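Local structure of beta-N-acetylhexosaminidase (Bacteroides fragilis, 4PYS) at residues F407-V412 with E468-F473. The protein probably hydrolyses the beta-glycosidic bonds of terminal N-acetylhexosamine residues in glycans, as a glycoside hydrolase family 20 enzyme. Residues are numbered along the deposited sequence; the frame is centred on the assembly and turned at random.
Sequences FDLEDV and ENFDEF
In this family 20 enzyme, whose catalytic domain is of the TIM-barrel clan, the first turns of two capped helices, 409-415 and 470-486, pack together through Leu409, Glu410, Phe470 and Phe473. Phe470 reaches across with its CG anti to the backbone N (chi1 177°), which carries the ring to the first turn of the other helix. Glu410 sets its CG over the centre of one face of this ring, the two side chains crossing at about a right angle. Glu410 CG lies 3.7 Å from the Phe470 ring centroid, 12° off the ring normal, a CH-pi contact. The Glu410 chain continues extended. Leu409 packs its CG 3.9 Å from Phe470 CE1, and its CD2 touches the same end of the ring. The other methyl, Leu409 CD1, meets the edge of the Phe473 ring, 4.1 Å from Phe473 CE2. Ala456 of helix 453-462 touches both Leu409 and Phe473, and Tyr413 stacks on the Phe473 ring. Asp408 and Asp411 form a capping box, in which Asp411 N donates to Asp408 OD1 at 3.1 Å and Asp408 N to Asp411 OD2 at 3.0 Å. On the other helix, Asn469 is the N-cap: Asn469 OD1 accepts from Glu472 N at 2.9 Å, nearly in line with the side-chain C=O.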
# COMPACT_ATOMS: atom_id res chain seq x y z
N PHE A 407 10.22 16.73 5.20
CA PHE A 407 9.03 17.54 4.90
C PHE A 407 7.97 17.41 5.99
O PHE A 407 8.01 16.47 6.78
CB PHE A 407 8.43 17.20 3.51
CG PHE A 407 7.88 15.80 3.39
CD1 PHE A 407 6.55 15.53 3.71
CD2 PHE A 407 8.67 14.76 2.91
CE1 PHE A 407 6.03 14.25 3.58
CE2 PHE A 407 8.14 13.48 2.78
CZ PHE A 407 6.83 13.22 3.11
N ASP A 408 7.03 18.35 6.03
CA ASP A 408 6.00 18.27 7.06
C ASP A 408 4.58 18.22 6.50
O ASP A 408 4.38 18.03 5.30
CB ASP A 408 6.19 19.40 8.11
CG ASP A 408 5.81 20.78 7.58
OD1 ASP A 408 5.33 20.91 6.44
OD2 ASP A 408 5.99 21.77 8.34
N LEU A 409 3.60 18.38 7.38
CA LEU A 409 2.21 18.21 6.98
C LEU A 409 1.76 19.28 5.98
O LEU A 409 0.95 18.99 5.08
CB LEU A 409 1.29 18.21 8.22
CG LEU A 409 -0.16 17.77 7.99
CD1 LEU A 409 -0.24 16.29 7.62
CD2 LEU A 409 -0.98 18.05 9.24
N GLU A 410 2.28 20.50 6.12
CA GLU A 410 2.00 21.55 5.14
C GLU A 410 2.56 21.21 3.77
O GLU A 410 1.90 21.45 2.76
CB GLU A 410 2.55 22.92 5.60
CG GLU A 410 1.57 23.73 6.42
CD GLU A 410 2.04 25.17 6.67
OE1 GLU A 410 1.79 25.68 7.77
OE2 GLU A 410 2.64 25.78 5.76
N ASP A 411 3.77 20.66 3.72
CA ASP A 411 4.36 20.31 2.43
C ASP A 411 3.50 19.26 1.72
O ASP A 411 3.19 19.40 0.54
CB ASP A 411 5.80 19.78 2.58
CG ASP A 411 6.75 20.83 3.13
OD1 ASP A 411 6.71 21.99 2.67
OD2 ASP A 411 7.55 20.48 4.03
N VAL A 412 3.12 18.21 2.44
CA VAL A 412 2.37 17.15 1.76
C VAL A 412 0.99 17.67 1.35
O VAL A 412 0.54 17.42 0.24
CB VAL A 412 2.31 15.82 2.57
CG1 VAL A 412 1.84 16.06 3.98
CG2 VAL A 412 1.40 14.81 1.87
N GLU A 468 -10.78 22.65 0.35
CA GLU A 468 -10.53 22.38 1.76
C GLU A 468 -9.14 22.91 2.07
O GLU A 468 -8.14 22.32 1.63
CB GLU A 468 -10.59 20.88 2.04
CG GLU A 468 -10.37 20.55 3.53
CD GLU A 468 -10.27 19.06 3.79
OE1 GLU A 468 -10.19 18.29 2.80
OE2 GLU A 468 -10.25 18.67 4.97
N ASN A 469 -9.05 24.01 2.81
CA ASN A 469 -7.73 24.60 3.04
C ASN A 469 -7.00 23.89 4.17
O ASN A 469 -7.56 23.00 4.83
CB ASN A 469 -7.81 26.12 3.23
CG ASN A 469 -8.67 26.53 4.41
OD1 ASN A 469 -8.68 25.86 5.44
ND2 ASN A 469 -9.40 27.63 4.26
N PHE A 470 -5.73 24.24 4.36
CA PHE A 470 -4.91 23.51 5.31
C PHE A 470 -5.43 23.72 6.71
O PHE A 470 -5.36 22.81 7.55
CB PHE A 470 -3.44 23.96 5.25
CG PHE A 470 -2.58 23.27 6.28
CD1 PHE A 470 -2.12 21.98 6.05
CD2 PHE A 470 -2.31 23.88 7.49
CE1 PHE A 470 -1.34 21.32 7.01
CE2 PHE A 470 -1.54 23.24 8.46
CZ PHE A 470 -1.06 21.96 8.21
N ASP A 471 -5.90 24.93 7.00
CA ASP A 471 -6.35 25.23 8.35
C ASP A 471 -7.53 24.33 8.70
O ASP A 471 -7.61 23.80 9.81
CB ASP A 471 -6.75 26.70 8.50
CG ASP A 471 -5.58 27.64 8.31
OD1 ASP A 471 -4.44 27.29 8.67
OD2 ASP A 471 -5.82 28.75 7.79
N GLU A 472 -8.45 24.14 7.75
CA GLU A 472 -9.59 23.26 8.01
C GLU A 472 -9.16 21.80 8.15
O GLU A 472 -9.62 21.09 9.06
CB GLU A 472 -10.65 23.37 6.90
CG GLU A 472 -11.80 22.40 7.12
CD GLU A 472 -12.93 22.56 6.12
OE1 GLU A 472 -12.69 23.19 5.06
OE2 GLU A 472 -14.04 22.07 6.39
N PHE A 473 -8.29 21.36 7.25
CA PHE A 473 -7.80 19.99 7.28
C PHE A 473 -7.03 19.70 8.57
O PHE A 473 -7.25 18.68 9.22
CB PHE A 473 -6.90 19.73 6.09
CG PHE A 473 -6.17 18.44 6.21
CD1 PHE A 473 -6.84 17.24 6.00
CD2 PHE A 473 -4.82 18.42 6.55
CE1 PHE A 473 -6.16 16.03 6.14
CE2 PHE A 473 -4.15 17.22 6.68
CZ PHE A 473 -4.83 16.04 6.48